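Local coordinates for protein cryptochrome DASH, chloroplastic/mitochondrial (Arabidopsis thaliana, PDB 2J4D) that repairs cyclobutane pyrimidine dimers in single-stranded DNA, binds FAD and a folate light antenna, and may act as a photoreceptor, at residues Gly95-Glu100 against Ser289-Phe294; Asp49-Asp54 against Cys296-Phe301. All coordinates share one frame; numbering follows the deposited sequence.

Interaction 1. Residues Gly95-Glu100 against Ser289-Phe294; sequences GGFLME and SPWLAF. With FAD (flavin-adenine dinucleotide), chain C.
Phe97 carries most of this contact, reaching from its helix into three side chains of Ser289-Phe294. Its CG lies anti to the backbone N (chi1 -172°), which places the ring against Trp291 and Phe294, and its tip CZ comes down over one face of the Trp291 indole, 3.6 Å from NE1 and near the edge of the ring system. The pair is T-shaped, edge of Phe97 to face of Trp291, with the planes 60° apart. Phe294 lies beside the same phenyl ring: Phe97 CD2 and Phe294 CD2 are 3.6 Å apart, the two side chains run alongside in antiparallel fashion, and their planes meet obliquely at 45°. Phe97, Trp291 and Phe294 thus form an aromatic cluster. Aliphatic contacts complete it: Phe97 CZ touches Pro290 CB at 3.8 Å, and Leu98 crosses Phe294 at about a right angle, Leu98 CD1 resting 3.7 Å from Phe294 CE1. No hydrogen bond joins the two segments. At its far end 289-294 meets FAD: Ser289 N donates to the phosphate oxygen O1P over 3.1 Å, and Leu292 CD1 packs near the ribose O2B. Ser289 OG is hydrogen-bonded to Asp422 OD2, of another probable FAD-binding residue, and Trp291 NE1 weakly to Val249 O. The contact is buried and sets helix 92-111 against the short helix 289-293. Phe248 of strand 245-248 touches both Phe97 and Pro290, Ala254 and Arg258 of helix 252-265 pack on Trp291, and Leu98 also leans on Tyr72 and Leu74 of strand 67-74.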
# COMPACT_ATOMS: atom_id res chain seq x y z
N GLY A 95 -4.43 5.79 -9.51
CA GLY A 95 -4.05 7.14 -9.90
C GLY A 95 -4.98 8.15 -9.25
O GLY A 95 -4.54 9.19 -8.76
N GLY A 96 -6.27 7.86 -9.25
CA GLY A 96 -7.23 8.77 -8.64
C GLY A 96 -6.99 8.90 -7.14
O GLY A 96 -7.08 9.98 -6.57
N PHE A 97 -6.67 7.78 -6.50
CA PHE A 97 -6.40 7.77 -5.06
C PHE A 97 -5.14 8.62 -4.79
O PHE A 97 -5.10 9.40 -3.83
CB PHE A 97 -6.20 6.33 -4.59
CG PHE A 97 -6.09 6.18 -3.09
CD1 PHE A 97 -7.24 6.04 -2.30
CD2 PHE A 97 -4.85 6.13 -2.47
CE1 PHE A 97 -7.15 5.84 -0.92
CE2 PHE A 97 -4.73 5.94 -1.08
CZ PHE A 97 -5.88 5.79 -0.30
N LEU A 98 -4.12 8.48 -5.64
CA LEU A 98 -2.90 9.27 -5.47
C LEU A 98 -3.20 10.77 -5.51
O LEU A 98 -2.70 11.53 -4.68
CB LEU A 98 -1.86 8.94 -6.56
CG LEU A 98 -0.71 9.95 -6.73
CD1 LEU A 98 0.10 10.05 -5.44
CD2 LEU A 98 0.21 9.52 -7.87
N MET A 99 -4.01 11.22 -6.47
CA MET A 99 -4.32 12.64 -6.56
C MET A 99 -4.98 13.14 -5.27
O MET A 99 -4.64 14.21 -4.77
CB MET A 99 -5.23 12.95 -7.77
CG MET A 99 -4.61 12.58 -9.12
SD MET A 99 -2.90 13.18 -9.34
CE MET A 99 -2.12 11.78 -10.07
N GLU A 100 -5.92 12.37 -4.73
CA GLU A 100 -6.56 12.77 -3.49
C GLU A 100 -5.52 12.85 -2.37
O GLU A 100 -5.58 13.75 -1.54
CB GLU A 100 -7.68 11.78 -3.12
CG GLU A 100 -8.81 11.78 -4.15
CD GLU A 100 -9.98 10.87 -3.78
OE1 GLU A 100 -9.75 9.69 -3.44
OE2 GLU A 100 -11.13 11.34 -3.86
N SER A 289 -4.78 -0.97 4.25
CA SER A 289 -3.77 -1.13 3.22
C SER A 289 -3.48 -0.02 2.20
O SER A 289 -2.32 0.28 1.94
CB SER A 289 -3.97 -2.46 2.48
OG SER A 289 -5.19 -2.47 1.76
N PRO A 290 -4.52 0.60 1.62
CA PRO A 290 -4.18 1.65 0.65
C PRO A 290 -3.45 2.84 1.29
O PRO A 290 -2.54 3.40 0.68
CB PRO A 290 -5.55 2.06 0.07
CG PRO A 290 -6.40 0.82 0.28
CD PRO A 290 -5.97 0.38 1.67
N TRP A 291 -3.86 3.22 2.49
CA TRP A 291 -3.20 4.35 3.17
C TRP A 291 -1.80 3.98 3.62
O TRP A 291 -0.90 4.82 3.66
CB TRP A 291 -4.06 4.82 4.35
CG TRP A 291 -5.32 5.47 3.88
CD1 TRP A 291 -5.46 6.73 3.35
CD2 TRP A 291 -6.62 4.89 3.89
NE1 TRP A 291 -6.78 6.96 3.03
CE2 TRP A 291 -7.51 5.85 3.35
CE3 TRP A 291 -7.12 3.64 4.30
CZ2 TRP A 291 -8.88 5.60 3.21
CZ3 TRP A 291 -8.49 3.40 4.16
CH2 TRP A 291 -9.35 4.37 3.62
N LEU A 292 -1.60 2.71 3.97
CA LEU A 292 -0.27 2.27 4.37
C LEU A 292 0.65 2.26 3.16
O LEU A 292 1.81 2.67 3.24
CB LEU A 292 -0.33 0.87 5.00
CG LEU A 292 -0.81 0.85 6.46
CD1 LEU A 292 -1.17 -0.56 6.88
CD2 LEU A 292 0.29 1.44 7.35
N ALA A 293 0.13 1.80 2.02
CA ALA A 293 0.93 1.73 0.79
C ALA A 293 1.45 3.10 0.36
O ALA A 293 2.60 3.25 -0.06
CB ALA A 293 0.11 1.10 -0.33
N PHE A 294 0.60 4.11 0.47
CA PHE A 294 1.01 5.46 0.11
C PHE A 294 1.69 6.21 1.25
O PHE A 294 2.14 7.34 1.07
CB PHE A 294 -0.20 6.25 -0.38
CG PHE A 294 -0.50 6.03 -1.83
CD1 PHE A 294 0.17 6.77 -2.80
CD2 PHE A 294 -1.42 5.07 -2.23
CE1 PHE A 294 -0.07 6.55 -4.16
CE2 PHE A 294 -1.67 4.83 -3.58
CZ PHE A 294 -1.00 5.58 -4.55
PA FAD C . -5.99 -6.57 7.31
O1A FAD C . -6.82 -5.56 8.01
O2A FAD C . -6.31 -8.01 7.44
O5B FAD C . -4.45 -6.39 7.72
C5B FAD C . -3.97 -5.15 8.30
C4B FAD C . -2.70 -4.73 7.55
O4B FAD C . -1.74 -5.78 7.68
C3B FAD C . -2.87 -4.52 6.05
O3B FAD C . -3.43 -3.26 5.74
C2B FAD C . -1.47 -4.73 5.57
O2B FAD C . -0.65 -3.58 5.59
C1B FAD C . -0.96 -5.87 6.48
N9A FAD C . -1.10 -7.23 5.93
C8A FAD C . -2.11 -8.14 6.17
N7A FAD C . -1.93 -9.28 5.53
C5A FAD C . -0.75 -9.12 4.84
C6A FAD C . -0.04 -9.97 3.96
N6A FAD C . -0.40 -11.21 3.65
N1A FAD C . 1.14 -9.48 3.42
C2A FAD C . 1.56 -8.20 3.71
N3A FAD C . 0.92 -7.34 4.54
C4A FAD C . -0.23 -7.84 5.06
N1 FAD C . -0.92 -6.08 0.52
C2 FAD C . -0.47 -4.81 0.23
O2 FAD C . -0.38 -3.96 1.10
N3 FAD C . -0.11 -4.52 -1.10
C4 FAD C . -0.19 -5.44 -2.14
O4 FAD C . 0.14 -5.12 -3.30
C4X FAD C . -0.66 -6.74 -1.83
N5 FAD C . -0.77 -7.73 -2.82
C5X FAD C . -1.12 -9.04 -2.49
C6 FAD C . -1.12 -10.05 -3.46
C7 FAD C . -1.47 -11.38 -3.16
C7M FAD C . -1.44 -12.43 -4.25
C8 FAD C . -1.84 -11.70 -1.81
C8M FAD C . -2.24 -13.11 -1.39
C9 FAD C . -1.85 -10.70 -0.82
C9A FAD C . -1.49 -9.35 -1.14
N10 FAD C . -1.50 -8.31 -0.16
C10 FAD C . -1.01 -7.02 -0.48
C1' FAD C . -1.62 -8.65 1.30
C2' FAD C . -3.04 -8.61 1.90
O2' FAD C . -3.92 -9.38 1.09
C3' FAD C . -3.54 -7.17 1.97
O3' FAD C . -2.61 -6.35 2.73
C4' FAD C . -4.90 -6.99 2.65
O4' FAD C . -5.92 -7.69 1.93
C5' FAD C . -5.24 -5.51 2.71
O5' FAD C . -6.50 -5.32 3.37
P FAD C . -6.70 -4.98 4.89
O1P FAD C . -6.00 -3.70 5.10
O2P FAD C . -8.15 -4.96 5.19
O3P FAD C . -6.13 -6.20 5.74

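Interaction 2. Residues Asp49-Asp54 against Cys296-Phe301; sequences DLRVLD and CISPRF
The guanidinium of Arg51 has Ser298 CB over one face, 3.7 Å above its plane, and the carbonyl oxygen of Asp54 at its edge. That oxygen accepts from Arg51 NH2 at 2.9 Å, almost in the guanidinium plane, so Arg51 ties down the backbone of its own loop while its CB rests 3.4 Å from Cys296 O. The Arg300 guanidinium presents an edge to the Asp54 carboxylate, the two planes 53° apart. In this salt bridge Arg300 NH2 donates to Asp54 OD1 over 2.8 Å, reaching it from above the carboxylate plane, while both bonds from NE are weak. The other oxygen, Asp54 OD2, accepts from Ser298 OG; their 2.4 Å separation is too short to be taken at face value. Asp54 CG stands anti to its backbone N (chi1 -176°), which sets the carboxylate between Ser298 OG and the Arg300 guanidinium. A water accepts from Arg300 N and donates weakly to OD2. Arg300 NH2 is shared with Asp56, and Asp54 OD1 also accepts from Thr211 N. A methionine in place of Arg300 would probably leave the buried carboxylate of Asp54, and that of Asp56, without this positive partner. Leu53 CD1 approaches Phe301 CE1 at 4.5 Å. Asp54, in the loop after strand 41-46, thus bonds to Ser298, the N-cap residue of helix 299-312, joining the photolyase alpha/beta domain to the start of that helix.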
# COMPACT_ATOMS: atom_id res chain seq x y z
N ASP A 49 5.22 8.37 1.25
CA ASP A 49 5.18 8.74 2.66
C ASP A 49 4.37 10.03 2.72
O ASP A 49 4.77 11.01 3.36
CB ASP A 49 6.61 8.96 3.17
CG ASP A 49 7.41 9.95 2.32
OD1 ASP A 49 6.97 10.32 1.21
OD2 ASP A 49 8.51 10.36 2.76
N LEU A 50 3.21 10.02 2.06
CA LEU A 50 2.36 11.21 1.97
C LEU A 50 1.58 11.54 3.24
O LEU A 50 0.35 11.46 3.28
CB LEU A 50 1.40 11.06 0.78
CG LEU A 50 2.10 10.61 -0.52
CD1 LEU A 50 1.09 10.52 -1.66
CD2 LEU A 50 3.23 11.59 -0.85
N ARG A 51 2.31 11.94 4.28
CA ARG A 51 1.69 12.27 5.56
C ARG A 51 2.61 13.21 6.32
O ARG A 51 3.79 13.36 5.99
CB ARG A 51 1.50 11.02 6.42
CG ARG A 51 2.83 10.37 6.83
CD ARG A 51 2.67 9.19 7.79
NE ARG A 51 3.98 8.73 8.27
CZ ARG A 51 4.83 7.97 7.57
NH1 ARG A 51 4.50 7.55 6.34
NH2 ARG A 51 6.02 7.66 8.07
N VAL A 52 2.04 13.83 7.36
CA VAL A 52 2.77 14.72 8.24
C VAL A 52 3.06 13.95 9.53
O VAL A 52 4.17 13.98 10.05
CB VAL A 52 1.94 15.98 8.56
CG1 VAL A 52 2.62 16.80 9.64
CG2 VAL A 52 1.76 16.81 7.31
N LEU A 53 2.06 13.23 10.03
CA LEU A 53 2.23 12.46 11.27
C LEU A 53 3.32 11.40 11.20
O LEU A 53 3.51 10.75 10.17
CB LEU A 53 0.93 11.75 11.66
CG LEU A 53 -0.17 12.45 12.45
CD1 LEU A 53 -1.24 11.44 12.79
CD2 LEU A 53 0.40 13.06 13.72
N ASP A 54 4.03 11.23 12.31
CA ASP A 54 5.06 10.20 12.43
C ASP A 54 5.92 10.08 11.18
O ASP A 54 6.14 8.98 10.66
CB ASP A 54 4.37 8.87 12.75
CG ASP A 54 5.36 7.74 12.98
OD1 ASP A 54 6.42 7.99 13.59
OD2 ASP A 54 5.07 6.60 12.57
N CYS A 296 0.21 7.27 3.91
CA CYS A 296 -0.72 8.26 4.46
C CYS A 296 -0.84 8.05 5.97
O CYS A 296 -1.18 8.98 6.71
CB CYS A 296 -2.11 8.13 3.83
SG CYS A 296 -2.14 8.61 2.09
N ILE A 297 -0.62 6.82 6.41
CA ILE A 297 -0.61 6.48 7.83
C ILE A 297 0.57 5.53 8.02
O ILE A 297 1.06 4.93 7.06
CB ILE A 297 -1.91 5.77 8.33
CG1 ILE A 297 -2.15 4.49 7.52
CG2 ILE A 297 -3.09 6.75 8.27
CD1 ILE A 297 -3.36 3.69 7.99
N SER A 298 1.04 5.41 9.25
CA SER A 298 2.18 4.55 9.52
C SER A 298 1.87 3.53 10.60
O SER A 298 1.02 3.75 11.46
CB SER A 298 3.37 5.41 9.95
OG SER A 298 3.14 5.95 11.23
N PRO A 299 2.58 2.40 10.58
CA PRO A 299 2.38 1.34 11.57
C PRO A 299 2.72 1.73 13.00
O PRO A 299 2.14 1.18 13.93
CB PRO A 299 3.24 0.18 11.03
CG PRO A 299 4.28 0.86 10.22
CD PRO A 299 3.53 1.98 9.54
N ARG A 300 3.64 2.66 13.20
CA ARG A 300 3.96 3.06 14.56
C ARG A 300 2.76 3.78 15.14
O ARG A 300 2.44 3.62 16.31
CB ARG A 300 5.22 3.94 14.62
CG ARG A 300 6.47 3.16 14.29
CD ARG A 300 7.74 3.94 14.54
NE ARG A 300 7.76 5.20 13.80
CZ ARG A 300 8.87 5.78 13.36
NH1 ARG A 300 10.05 5.21 13.58
NH2 ARG A 300 8.81 6.92 12.69
N PHE A 301 2.09 4.57 14.30
CA PHE A 301 0.88 5.27 14.72
C PHE A 301 -0.22 4.24 15.04
O PHE A 301 -0.85 4.29 16.09
CB PHE A 301 0.41 6.21 13.60
CG PHE A 301 -1.03 6.63 13.72
CD1 PHE A 301 -1.45 7.43 14.78
CD2 PHE A 301 -1.97 6.22 12.77
CE1 PHE A 301 -2.79 7.81 14.89
CE2 PHE A 301 -3.31 6.61 12.88
CZ PHE A 301 -3.72 7.40 13.94
O HOH W 1 5.77 3.54 11.32

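Interactions 1 and 2 lie about 13 Å apart between centres and are both buried. Along the chain the order is 49-54, 95-100, 289-294, 296-301, so both segments of interaction 1 fall between those of interaction 2. Their first segments belong to the N-terminal alpha/beta part, and their second segments run through the successive helices 289-293 and 299-312. Probable backbone hydrogen bonds connect the two, Trp291 O to Cys296 N at 2.7 Å and Phe294 O to Leu50 N at 3.0 Å. Together they fasten the alpha/beta domain to the chain that leads away from the FAD site, interaction 1 beside the cofactor and interaction 2 farther from it.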